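Local coordinates for protein pectinesterase 1 (Solanum lycopersicum, PDB 1XG2) that hydrolyses the methyl esters of cell-wall pectin, releasing methanol and leaving de-esterified galacturonate units, as the pectinesterase domain of a longer secreted precursor, at residues C200-S205 / S234-L239; T229-S234 / F262-P267; Y143-V148 / F163-L168; A110-V115 / C125-Y130. All blocks are in the same frame, centred on the assembly; numbering follows the deposited sequence.

Interaction 1: C200-S205 / S234-L239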
loop_
_atom_site.group_PDB
_atom_site.type_symbol
_atom_site.label_atom_id
_atom_site.label_comp_id
_atom_site.label_asym_id
_atom_site.label_seq_id
_atom_site.Cartn_x
_atom_site.Cartn_y
_atom_site.Cartn_z
ATOM N N CYS A 200 10.000 15.833 -3.605
ATOM C CA CYS A 200 8.720 15.993 -4.255
ATOM C C CYS A 200 8.273 17.451 -4.198
ATOM O O CYS A 200 8.839 18.275 -3.473
ATOM C CB CYS A 200 7.682 15.094 -3.576
ATOM S SG CYS A 200 7.888 13.335 -3.993
ATOM N N ASN A 201 7.251 17.737 -4.989
ATOM C CA ASN A 201 6.581 19.019 -5.011
ATOM C C ASN A 201 5.195 18.801 -4.457
ATOM O O ASN A 201 4.412 18.125 -5.094
ATOM C CB ASN A 201 6.457 19.431 -6.476
ATOM C CG ASN A 201 6.800 20.867 -6.722
ATOM O OD1 ASN A 201 7.697 21.419 -6.094
ATOM N ND2 ASN A 201 6.114 21.476 -7.707
ATOM N N ILE A 202 4.878 19.343 -3.282
ATOM C CA ILE A 202 3.525 19.228 -2.731
ATOM C C ILE A 202 2.864 20.577 -2.876
ATOM O O ILE A 202 3.220 21.538 -2.186
ATOM C CB ILE A 202 3.529 18.765 -1.268
ATOM C CG1 ILE A 202 4.440 17.544 -1.112
ATOM C CG2 ILE A 202 2.112 18.449 -0.832
ATOM C CD1 ILE A 202 4.498 16.969 0.291
ATOM N N ILE A 203 1.914 20.640 -3.799
ATOM C CA ILE A 203 1.382 21.897 -4.287
ATOM C C ILE A 203 -0.129 21.832 -4.477
ATOM O O ILE A 203 -0.739 20.759 -4.399
ATOM C CB ILE A 203 2.064 22.259 -5.611
ATOM C CG1 ILE A 203 1.830 21.157 -6.667
ATOM C CG2 ILE A 203 3.555 22.467 -5.381
ATOM C CD1 ILE A 203 2.328 21.519 -8.061
ATOM N N ALA A 204 -0.708 22.998 -4.755
ATOM C CA ALA A 204 -2.127 23.122 -5.031
ATOM C C ALA A 204 -2.383 23.132 -6.544
ATOM O O ALA A 204 -1.606 23.676 -7.328
ATOM C CB ALA A 204 -2.661 24.407 -4.416
ATOM N N SER A 205 -3.491 22.525 -6.934
ATOM C CA SER A 205 -4.028 22.668 -8.279
ATOM C C SER A 205 -4.525 24.096 -8.494
ATOM O O SER A 205 -4.697 24.862 -7.535
ATOM C CB SER A 205 -5.195 21.723 -8.443
ATOM O OG SER A 205 -6.228 22.139 -7.580
ATOM N N SER A 234 11.676 18.188 0.381
ATOM C CA SER A 234 10.590 18.470 -0.544
ATOM C C SER A 234 10.143 19.924 -0.449
ATOM O O SER A 234 10.370 20.606 0.561
ATOM C CB SER A 234 9.390 17.559 -0.259
ATOM O OG SER A 234 9.693 16.197 -0.508
ATOM N N TYR A 235 9.523 20.385 -1.527
ATOM C CA TYR A 235 8.908 21.696 -1.575
ATOM C C TYR A 235 7.476 21.563 -1.118
ATOM O O TYR A 235 6.723 20.745 -1.645
ATOM C CB TYR A 235 8.963 22.269 -2.985
ATOM C CG TYR A 235 8.209 23.576 -3.142
ATOM C CD1 TYR A 235 8.872 24.801 -3.023
ATOM C CD2 TYR A 235 6.837 23.595 -3.420
ATOM C CE1 TYR A 235 8.187 26.008 -3.160
ATOM C CE2 TYR A 235 6.143 24.804 -3.557
ATOM C CZ TYR A 235 6.834 26.001 -3.438
ATOM O OH TYR A 235 6.168 27.194 -3.571
ATOM N N LEU A 236 7.108 22.372 -0.133
ATOM C CA LEU A 236 5.750 22.429 0.395
ATOM C C LEU A 236 5.146 23.798 0.087
ATOM O O LEU A 236 5.664 24.826 0.550
ATOM C CB LEU A 236 5.777 22.214 1.909
ATOM C CG LEU A 236 5.822 20.758 2.395
ATOM C CD1 LEU A 236 6.946 20.009 1.760
ATOM C CD2 LEU A 236 5.928 20.677 3.919
ATOM N N GLY A 237 4.069 23.810 -0.696
ATOM C CA GLY A 237 3.373 25.034 -1.049
ATOM C C GLY A 237 2.635 25.627 0.136
ATOM O O GLY A 237 2.509 24.998 1.188
ATOM N N GLY A 238 2.138 26.850 -0.033
ATOM C CA GLY A 238 1.399 27.531 1.019
ATOM C C GLY A 238 0.084 26.866 1.380
ATOM O O GLY A 238 -0.518 27.191 2.409
ATOM N N LEU A 239 -0.369 25.920 0.557
ATOM C CA LEU A 239 -1.580 25.166 0.863
ATOM C C LEU A 239 -1.477 24.357 2.152
ATOM O O LEU A 239 -2.505 24.030 2.768
ATOM C CB LEU A 239 -1.955 24.237 -0.297
ATOM C CG LEU A 239 -1.245 22.874 -0.383
ATOM C CD1 LEU A 239 -1.997 21.943 -1.305
ATOM C CD2 LEU A 239 0.179 23.041 -0.838
#
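Strand 201-204 and strand 235-236 run parallel: the bridges N201-Y235 and I202-L236, with near-straight N-H...O bonds, make this a short parallel ladder. I202 N donates to Y235 O over 2.8 Å with an N-H...O angle of 173°, and I202 O takes the N-H of G237 at 2.8 Å. C200 O accepts from Y235 N. A side chain continues the ladder: S234 OG receives C200 N at 3.1 Å while giving its own proton to M232 O.

The tight, buried part rests on those short backbone bonds and on L239. Beyond G238 the chain bends in toward 200-205, and L239, with CG in the crowded position between backbone N and carbonyl carbon (chi1 83°), brings CD1 to 3.5 Å from I203 O and 4.0 Å from A204 CB. I202 and L236, also buried, lie side by side with their CD1 atoms 4.2 Å apart.

The face of N201 and Y235 is the partly exposed, solvent side. N201 OD1 rests 3.5 Å from Y235 CB, with amide and ring planes 37° apart, and I203 CG2 comes to the ring's edge at CE2, 3.9 Å away.

On its other side, strand 201-204 bonds through its backbone to strand 167-170, and N201 ND2 reaches Q167 OE1. Inside the parallel beta-helix, whose successive coils pair here, I202 and L236 pack on L219 of strand 217-220 and V231 of strand 228-232.

Interaction 2: T229-S234 / F262-P267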
loop_
_atom_site.group_PDB
_atom_site.type_symbol
_atom_site.label_atom_id
_atom_site.label_comp_id
_atom_site.label_asym_id
_atom_site.label_seq_id
_atom_site.Cartn_x
_atom_site.Cartn_y
_atom_site.Cartn_z
ATOM N N THR A 229 4.859 8.185 8.408
ATOM C CA THR A 229 5.007 8.991 7.224
ATOM C C THR A 229 6.093 10.031 7.447
ATOM O O THR A 229 6.140 10.674 8.500
ATOM C CB THR A 229 3.680 9.685 6.914
ATOM O OG1 THR A 229 2.657 8.703 6.698
ATOM C CG2 THR A 229 3.749 10.483 5.621
ATOM N N VAL A 230 6.969 10.186 6.464
ATOM C CA VAL A 230 8.002 11.205 6.507
ATOM C C VAL A 230 8.044 11.938 5.192
ATOM O O VAL A 230 7.972 11.333 4.112
ATOM C CB VAL A 230 9.382 10.616 6.809
ATOM C CG1 VAL A 230 10.463 11.673 6.666
ATOM C CG2 VAL A 230 9.396 10.040 8.195
ATOM N N VAL A 231 8.134 13.258 5.297
ATOM C CA VAL A 231 8.213 14.126 4.142
ATOM C C VAL A 231 9.561 14.836 4.249
ATOM O O VAL A 231 9.792 15.547 5.217
ATOM C CB VAL A 231 7.089 15.164 4.140
ATOM C CG1 VAL A 231 7.270 16.129 2.966
ATOM C CG2 VAL A 231 5.716 14.479 4.093
ATOM N N MET A 232 10.449 14.618 3.287
ATOM C CA MET A 232 11.795 15.193 3.372
ATOM C C MET A 232 12.357 15.738 2.071
ATOM O O MET A 232 12.009 15.290 0.985
ATOM C CB MET A 232 12.763 14.191 4.010
ATOM C CG MET A 232 12.934 12.889 3.330
ATOM S SD MET A 232 13.776 11.674 4.437
ATOM C CE MET A 232 13.954 10.378 3.275
ATOM N N GLU A 233 13.228 16.739 2.201
ATOM C CA GLU A 233 13.850 17.399 1.072
ATOM C C GLU A 233 12.853 17.734 -0.028
ATOM O O GLU A 233 13.147 17.597 -1.213
ATOM C CB GLU A 233 15.008 16.555 0.527
ATOM C CG GLU A 233 16.179 16.438 1.493
ATOM C CD GLU A 233 17.114 17.662 1.499
ATOM O OE1 GLU A 233 16.939 18.613 0.684
ATOM O OE2 GLU A 233 18.042 17.672 2.343
ATOM N N SER A 234 11.676 18.188 0.381
ATOM C CA SER A 234 10.590 18.470 -0.544
ATOM C C SER A 234 10.143 19.924 -0.449
ATOM O O SER A 234 10.370 20.606 0.561
ATOM C CB SER A 234 9.390 17.559 -0.259
ATOM O OG SER A 234 9.693 16.197 -0.508
ATOM N N PHE A 262 11.969 16.521 7.398
ATOM C CA PHE A 262 13.420 16.713 7.326
ATOM C C PHE A 262 13.768 17.586 6.134
ATOM O O PHE A 262 13.568 17.194 4.993
ATOM C CB PHE A 262 14.117 15.351 7.183
ATOM C CG PHE A 262 15.614 15.411 6.983
ATOM C CD1 PHE A 262 16.460 15.737 8.034
ATOM C CD2 PHE A 262 16.179 15.091 5.759
ATOM C CE1 PHE A 262 17.844 15.762 7.856
ATOM C CE2 PHE A 262 17.555 15.103 5.572
ATOM C CZ PHE A 262 18.393 15.440 6.628
ATOM N N MET A 263 14.290 18.775 6.406
ATOM C CA MET A 263 14.922 19.642 5.401
ATOM C C MET A 263 13.994 19.976 4.215
ATOM O O MET A 263 14.412 20.047 3.066
ATOM C CB MET A 263 16.183 18.942 4.893
ATOM C CG MET A 263 17.224 18.740 5.996
ATOM S SD MET A 263 17.821 20.299 6.664
ATOM C CE MET A 263 18.830 19.628 7.993
ATOM N N ASN A 264 12.724 20.219 4.496
ATOM C CA ASN A 264 11.808 20.722 3.476
ATOM C C ASN A 264 11.998 22.226 3.233
ATOM O O ASN A 264 12.619 22.929 4.036
ATOM C CB ASN A 264 10.370 20.434 3.872
ATOM C CG ASN A 264 10.093 18.951 3.995
ATOM O OD1 ASN A 264 10.537 18.167 3.176
ATOM N ND2 ASN A 264 9.361 18.571 5.022
ATOM N N ASN A 265 11.478 22.705 2.115
ATOM C CA ASN A 265 11.568 24.121 1.770
ATOM C C ASN A 265 10.234 24.581 1.201
ATOM O O ASN A 265 9.338 23.767 0.991
ATOM C CB ASN A 265 12.712 24.354 0.776
ATOM C CG ASN A 265 12.429 23.752 -0.587
ATOM O OD1 ASN A 265 12.061 24.459 -1.527
ATOM N ND2 ASN A 265 12.600 22.451 -0.703
ATOM N N GLY A 266 10.097 25.886 0.989
ATOM C CA GLY A 266 8.871 26.461 0.462
ATOM C C GLY A 266 7.989 27.097 1.512
ATOM O O GLY A 266 8.227 26.958 2.708
ATOM N N PRO A 267 6.970 27.827 1.067
ATOM C CA PRO A 267 6.126 28.624 1.975
ATOM C C PRO A 267 5.329 27.820 3.005
ATOM O O PRO A 267 4.906 28.395 3.991
ATOM C CB PRO A 267 5.166 29.370 1.030
ATOM C CG PRO A 267 5.687 29.188 -0.345
ATOM C CD PRO A 267 6.581 27.985 -0.347
HETATM O O HOH W 1 12.977 20.551 -2.849
#
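V231 O is gripped twice. F262 N reaches it at 3.2 Å within the carbonyl plane, and N264 ND2 comes from above that plane at 3.1 Å. The same amide also uses its oxygen on this segment: N264 OD1 accepts S234 N at 3.0 Å on a lone pair. With CG beside its own backbone N (chi1 -62°), N264 thus bridges V231 and S234 around the bend at E233, whose backbone is left-handed (phi 45°, psi 41°). Replacing N264 with an alanine would remove both amide bonds and would probably let this bend loosen against the loop 262-267.

Backbone bonds frame the amide. E233 N donates to F262 O at 2.8 Å, nearly along the C=O axis, and N265 N donates to S234 O at 2.8 Å. Apolar groups gather at the start of the contact, where M232 CB meets the edge of the F262 ring. M232 SD makes an oblique Met-aromatic contact, 5.5 Å from the ring centroid, and M263 CG sits over the centre of one ring face. E233 and M263 lie alongside each other, with E233 OE2 3.4 Å from M263 CB.

M232 and F262 form the one parallel beta bridge here. Past it, one amide and main-chain polar atoms join the two segments, implying directional bonding where strand 228-232 ends and the beta-helix turns, with apolar cover before it.

Interaction 3: Y143-V148 / F163-L168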
loop_
_atom_site.group_PDB
_atom_site.type_symbol
_atom_site.label_atom_id
_atom_site.label_comp_id
_atom_site.label_asym_id
_atom_site.label_seq_id
_atom_site.Cartn_x
_atom_site.Cartn_y
_atom_site.Cartn_z
ATOM N N TYR A 143 7.716 5.199 -6.635
ATOM C CA TYR A 143 7.066 6.143 -7.525
ATOM C C TYR A 143 8.072 7.221 -7.900
ATOM O O TYR A 143 8.688 7.823 -7.034
ATOM C CB TYR A 143 5.848 6.786 -6.852
ATOM C CG TYR A 143 4.749 5.785 -6.621
ATOM C CD1 TYR A 143 4.843 4.840 -5.590
ATOM C CD2 TYR A 143 3.616 5.769 -7.416
ATOM C CE1 TYR A 143 3.839 3.909 -5.371
ATOM C CE2 TYR A 143 2.603 4.823 -7.208
ATOM C CZ TYR A 143 2.738 3.887 -6.198
ATOM O OH TYR A 143 1.756 2.939 -5.992
ATOM N N ARG A 144 8.220 7.454 -9.193
ATOM C CA ARG A 144 9.229 8.359 -9.715
ATOM C C ARG A 144 8.654 9.207 -10.835
ATOM O O ARG A 144 7.972 8.698 -11.726
ATOM C CB ARG A 144 10.412 7.544 -10.223
ATOM C CG ARG A 144 11.538 8.336 -10.856
ATOM C CD ARG A 144 12.370 9.172 -9.886
ATOM N NE ARG A 144 13.268 10.051 -10.635
ATOM C CZ ARG A 144 14.468 10.458 -10.232
ATOM N NH1 ARG A 144 14.960 10.111 -9.044
ATOM N NH2 ARG A 144 15.184 11.240 -11.029
ATOM N N ASP A 145 8.981 10.501 -10.808
ATOM C CA ASP A 145 8.643 11.427 -11.884
ATOM C C ASP A 145 7.149 11.425 -12.231
ATOM O O ASP A 145 6.775 11.576 -13.388
ATOM C CB ASP A 145 9.468 11.101 -13.132
ATOM C CG ASP A 145 10.950 11.416 -12.963
ATOM O OD1 ASP A 145 11.737 10.964 -13.820
ATOM O OD2 ASP A 145 11.416 12.096 -12.027
ATOM N N SER A 146 6.299 11.243 -11.222
ATOM C CA SER A 146 4.877 11.039 -11.463
ATOM C C SER A 146 4.060 12.183 -10.867
ATOM O O SER A 146 4.543 12.948 -10.038
ATOM C CB SER A 146 4.434 9.683 -10.896
ATOM O OG SER A 146 4.988 8.603 -11.646
ATOM N N TYR A 147 2.809 12.280 -11.308
ATOM C CA TYR A 147 1.859 13.245 -10.808
ATOM C C TYR A 147 0.763 12.437 -10.116
ATOM O O TYR A 147 0.222 11.522 -10.706
ATOM C CB TYR A 147 1.323 14.020 -12.010
ATOM C CG TYR A 147 0.395 15.165 -11.767
ATOM C CD1 TYR A 147 0.855 16.487 -11.797
ATOM C CD2 TYR A 147 -0.976 14.942 -11.603
ATOM C CE1 TYR A 147 -0.047 17.566 -11.623
ATOM C CE2 TYR A 147 -1.873 15.995 -11.443
ATOM C CZ TYR A 147 -1.419 17.304 -11.446
ATOM O OH TYR A 147 -2.349 18.325 -11.266
ATOM N N VAL A 148 0.508 12.723 -8.846
ATOM C CA VAL A 148 -0.589 12.108 -8.114
ATOM C C VAL A 148 -1.447 13.246 -7.599
ATOM O O VAL A 148 -0.951 14.133 -6.902
ATOM C CB VAL A 148 -0.098 11.261 -6.933
ATOM C CG1 VAL A 148 -1.266 10.557 -6.259
ATOM C CG2 VAL A 148 0.943 10.245 -7.401
ATOM N N PHE A 163 8.125 7.901 -2.676
ATOM C CA PHE A 163 7.809 8.819 -3.768
ATOM C C PHE A 163 9.005 9.733 -3.942
ATOM O O PHE A 163 9.447 10.384 -2.993
ATOM C CB PHE A 163 6.563 9.648 -3.451
ATOM C CG PHE A 163 5.319 8.833 -3.323
ATOM C CD1 PHE A 163 5.017 8.199 -2.131
ATOM C CD2 PHE A 163 4.445 8.692 -4.399
ATOM C CE1 PHE A 163 3.886 7.419 -2.019
ATOM C CE2 PHE A 163 3.310 7.918 -4.289
ATOM C CZ PHE A 163 3.025 7.291 -3.101
ATOM N N GLN A 164 9.543 9.768 -5.151
ATOM C CA GLN A 164 10.707 10.572 -5.436
ATOM C C GLN A 164 10.490 11.402 -6.683
ATOM O O GLN A 164 10.138 10.862 -7.718
ATOM C CB GLN A 164 11.905 9.655 -5.624
ATOM C CG GLN A 164 13.178 10.195 -5.101
ATOM C CD GLN A 164 14.290 9.178 -5.195
ATOM O OE1 GLN A 164 14.673 8.791 -6.297
ATOM N NE2 GLN A 164 14.793 8.727 -4.052
ATOM N N LYS A 165 10.720 12.710 -6.583
ATOM C CA LYS A 165 10.542 13.624 -7.713
ATOM C C LYS A 165 9.149 13.512 -8.352
ATOM O O LYS A 165 8.992 13.555 -9.572
ATOM C CB LYS A 165 11.655 13.428 -8.750
ATOM C CG LYS A 165 13.055 13.509 -8.159
ATOM C CD LYS A 165 13.799 14.756 -8.551
ATOM C CE LYS A 165 15.182 14.841 -7.862
ATOM N NZ LYS A 165 16.305 14.197 -8.638
ATOM N N CYS A 166 8.145 13.374 -7.495
ATOM C CA CYS A 166 6.749 13.408 -7.903
ATOM C C CYS A 166 6.139 14.748 -7.537
ATOM O O CYS A 166 6.595 15.407 -6.613
ATOM C CB CYS A 166 5.960 12.300 -7.204
ATOM S SG CYS A 166 6.493 10.633 -7.688
ATOM N N GLN A 167 5.093 15.130 -8.259
ATOM C CA GLN A 167 4.277 16.269 -7.887
ATOM C C GLN A 167 2.997 15.715 -7.259
ATOM O O GLN A 167 2.234 15.003 -7.908
ATOM C CB GLN A 167 3.993 17.131 -9.120
ATOM C CG GLN A 167 5.272 17.572 -9.814
ATOM C CD GLN A 167 5.096 18.759 -10.753
ATOM O OE1 GLN A 167 5.034 19.914 -10.308
ATOM N NE2 GLN A 167 5.047 18.482 -12.050
ATOM N N LEU A 168 2.823 16.000 -5.976
ATOM C CA LEU A 168 1.667 15.584 -5.200
ATOM C C LEU A 168 0.779 16.816 -5.082
ATOM O O LEU A 168 1.124 17.789 -4.411
ATOM C CB LEU A 168 2.096 15.053 -3.837
ATOM C CG LEU A 168 3.228 14.014 -3.896
ATOM C CD1 LEU A 168 3.559 13.514 -2.517
ATOM C CD2 LEU A 168 2.864 12.881 -4.789
#
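Y143 and F163 form the heart of the contact, an offset stack with ring centroids 4.6 Å apart and planes inclined by 21°. F163 CE2 lies over one face of the Y143 ring, displaced toward the rim, and F163 CD2 presses to 3.4 Å from Y143 CB. Both rings leave the backbone alike, CG anti to the carbonyl carbon, so they project in the same sense. An alanine in place of Y143 would remove the ring stacked on one face of F163 and would probably leave the packing between the strands weaker.

Next to the rings, C166 SG accepts S146 N at 3.6 Å; in this structure it is not joined to C200 by the known disulfide. Opposite the rings, R144 bends at chi2 and lays its guanidinium over K165 CG, 3.9 Å above which its plane passes. Its edge makes a weak bond from NH1 to Q164 OE1 (3.1 Å), and NE forms a salt bridge with D145 OD2. The nearby K165 NZ is a like charge, probably eased by its salt bridge to D317, while Q164 NE2 is held by V312 O and Q198 OE1.

The backbone sets these places: Q164 N donates to Y143 O at 2.8 Å, Q167 N to S146 O at 2.9 Å, and V148 N to Q167 O at 3.0 Å. D145 and K165 both take left-handed backbone angles, so the same bend recurs in these two successive coils. I122 and I197 flank the two rings. Parallel strands, repeated bends and stacked interior side chains are characteristic of the right-handed parallel beta-helix.

Interaction 4: A110-V115 / C125-Y130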
loop_
_atom_site.group_PDB
_atom_site.type_symbol
_atom_site.label_atom_id
_atom_site.label_comp_id
_atom_site.label_asym_id
_atom_site.label_seq_id
_atom_site.Cartn_x
_atom_site.Cartn_y
_atom_site.Cartn_z
ATOM N N ALA A 110 -12.936 6.317 -3.947
ATOM C CA ALA A 110 -12.968 5.874 -5.325
ATOM C C ALA A 110 -11.526 5.890 -5.878
ATOM O O ALA A 110 -11.021 6.929 -6.278
ATOM C CB ALA A 110 -13.880 6.781 -6.132
ATOM N N VAL A 111 -10.898 4.720 -5.867
ATOM C CA VAL A 111 -9.470 4.549 -6.123
ATOM C C VAL A 111 -9.182 4.565 -7.617
ATOM O O VAL A 111 -9.895 3.924 -8.403
ATOM C CB VAL A 111 -8.970 3.210 -5.511
ATOM C CG1 VAL A 111 -7.468 2.942 -5.880
ATOM C CG2 VAL A 111 -9.175 3.191 -4.014
ATOM N N ALA A 112 -8.146 5.308 -8.014
ATOM C CA ALA A 112 -7.624 5.212 -9.369
ATOM C C ALA A 112 -6.722 3.986 -9.498
ATOM O O ALA A 112 -7.049 3.029 -10.212
ATOM C CB ALA A 112 -6.891 6.481 -9.760
ATOM N N LEU A 113 -5.612 3.992 -8.775
ATOM C CA LEU A 113 -4.652 2.899 -8.809
ATOM C C LEU A 113 -4.500 2.226 -7.449
ATOM O O LEU A 113 -4.248 2.891 -6.444
ATOM C CB LEU A 113 -3.289 3.431 -9.244
ATOM C CG LEU A 113 -2.117 2.446 -9.278
ATOM C CD1 LEU A 113 -2.293 1.407 -10.369
ATOM C CD2 LEU A 113 -0.828 3.226 -9.469
ATOM N N ARG A 114 -4.608 0.904 -7.433
ATOM C CA ARG A 114 -4.196 0.118 -6.274
ATOM C C ARG A 114 -2.996 -0.739 -6.635
ATOM O O ARG A 114 -3.002 -1.461 -7.626
ATOM C CB ARG A 114 -5.316 -0.761 -5.741
ATOM C CG ARG A 114 -4.845 -1.791 -4.719
ATOM C CD ARG A 114 -5.971 -2.413 -3.923
ATOM N NE ARG A 114 -6.909 -3.133 -4.781
ATOM C CZ ARG A 114 -6.684 -4.331 -5.330
ATOM N NH1 ARG A 114 -5.550 -4.985 -5.118
ATOM N NH2 ARG A 114 -7.620 -4.886 -6.094
ATOM N N VAL A 115 -1.963 -0.653 -5.810
ATOM C CA VAL A 115 -0.793 -1.495 -5.964
ATOM C C VAL A 115 -0.553 -2.291 -4.689
ATOM O O VAL A 115 -0.453 -1.718 -3.610
ATOM C CB VAL A 115 0.433 -0.653 -6.303
ATOM C CG1 VAL A 115 1.638 -1.538 -6.526
ATOM C CG2 VAL A 115 0.160 0.215 -7.558
ATOM N N CYS A 125 3.895 8.551 -14.495
ATOM C CA CYS A 125 2.458 8.311 -14.563
ATOM C C CYS A 125 1.698 9.461 -13.956
ATOM O O CYS A 125 2.241 10.186 -13.142
ATOM C CB CYS A 125 2.112 7.030 -13.808
ATOM S SG CYS A 125 2.714 5.573 -14.660
ATOM N N ARG A 126 0.426 9.594 -14.335
ATOM C CA ARG A 126 -0.482 10.572 -13.761
ATOM C C ARG A 126 -1.619 9.772 -13.104
ATOM O O ARG A 126 -2.315 9.055 -13.784
ATOM C CB ARG A 126 -1.032 11.480 -14.871
ATOM C CG ARG A 126 -1.837 12.677 -14.374
ATOM C CD ARG A 126 -2.095 13.762 -15.443
ATOM N NE ARG A 126 -2.578 13.166 -16.687
ATOM C CZ ARG A 126 -3.845 12.967 -16.999
ATOM N NH1 ARG A 126 -4.821 13.336 -16.173
ATOM N NH2 ARG A 126 -4.144 12.400 -18.151
ATOM N N ILE A 127 -1.774 9.873 -11.790
ATOM C CA ILE A 127 -2.812 9.143 -11.067
ATOM C C ILE A 127 -3.790 10.176 -10.559
ATOM O O ILE A 127 -3.426 11.032 -9.790
ATOM C CB ILE A 127 -2.200 8.317 -9.919
ATOM C CG1 ILE A 127 -0.928 7.563 -10.383
ATOM C CG2 ILE A 127 -3.219 7.363 -9.357
ATOM C CD1 ILE A 127 -1.116 6.577 -11.512
ATOM N N ASP A 128 -5.045 10.084 -10.989
ATOM C CA ASP A 128 -6.000 11.185 -10.880
ATOM C C ASP A 128 -7.333 10.687 -10.320
ATOM O O ASP A 128 -7.975 9.845 -10.918
ATOM C CB ASP A 128 -6.186 11.810 -12.277
ATOM C CG ASP A 128 -7.356 12.793 -12.355
ATOM O OD1 ASP A 128 -7.505 13.449 -13.408
ATOM O OD2 ASP A 128 -8.186 12.969 -11.449
ATOM N N ALA A 129 -7.695 11.182 -9.144
ATOM C CA ALA A 129 -9.024 11.007 -8.564
ATOM C C ALA A 129 -9.237 12.073 -7.472
ATOM O O ALA A 129 -8.604 13.127 -7.495
ATOM C CB ALA A 129 -9.185 9.600 -8.013
ATOM N N TYR A 130 -10.110 11.792 -6.522
ATOM C CA TYR A 130 -10.398 12.700 -5.416
ATOM C C TYR A 130 -10.068 12.019 -4.095
ATOM O O TYR A 130 -8.914 12.067 -3.671
ATOM C CB TYR A 130 -11.855 13.191 -5.482
ATOM C CG TYR A 130 -12.067 14.200 -6.574
ATOM C CD1 TYR A 130 -12.185 13.792 -7.895
ATOM C CD2 TYR A 130 -12.080 15.563 -6.301
ATOM C CE1 TYR A 130 -12.363 14.703 -8.905
ATOM C CE2 TYR A 130 -12.241 16.480 -7.316
ATOM C CZ TYR A 130 -12.380 16.043 -8.609
ATOM O OH TYR A 130 -12.549 16.942 -9.624
HETATM O O HOH W 2 -11.861 9.512 -6.058
#
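Apolar contact carries the pair, and no direct hydrogen bond joins the two segments. I127 is the hub: its CG2, anti to the backbone N, touches A112 CB at 3.8 Å and L113 CB at 3.9 Å. Its CD1 extends the contact to L113 CD2, also 3.9 Å away, and the two side chains cross obliquely. L113 gets there with CG anti to its own backbone N (chi1 177°). At the other end small residues allow close approach, with A112 CB 4.2 Å from A129 CB.

Methyl groups also meet backbone carbonyls. A112 CB lies 3.7 Å from D128 O, and A129 CB lies 3.7 Å from A110 O. These are packing contacts, without a donor.

The lack of direct bonds follows from the fold. Strand 126-128 belongs to one parallel sheet of the beta-helix, between strands 98-101 and 147-150, whereas strand 113-115 belongs to another, between 85-87 and 134-136. The two therefore face each other across the interior, side chain to side chain, instead of edge to edge in one ladder.

Water supplies the polar link: one molecule lies 2.7 Å from A110 O and accepts from Y130 N.

Charges stay on the outer side of 126-128. D128 OD2 forms a salt bridge with R171 NH1, which also bonds A129 O, and the ring of Y130 makes a cation-pi contact with R171. A110 lies close to Q109 and Q131, which by analogy with relatives probably bind substrate and stabilise the transition state, the side chains being about 6 Å away.

Interactions 1 and 3 are both buried pairings of neighbouring strands, and strands 167-170 and 201-204 adjoin in one sheet, where L168 N probably donates to N201 O (2.8 Å). Interaction 4 is buried too, but joins two different sheets across the interior, and so relies on aliphatic contact and a water where interactions 1 and 3 use ladders; its strand 126-128 adjoins 147-150 of interaction 3. Interaction 2 is the most exposed, made at a corner, with an amide and backbone bonds. It shares S234 with interaction 1, and N265 O probably accepts L236 N. An aromatic stack and a guanidinium packed on an aliphatic chain set interaction 3 apart, while interactions 2 and 4 lie about 23 Å apart between centres.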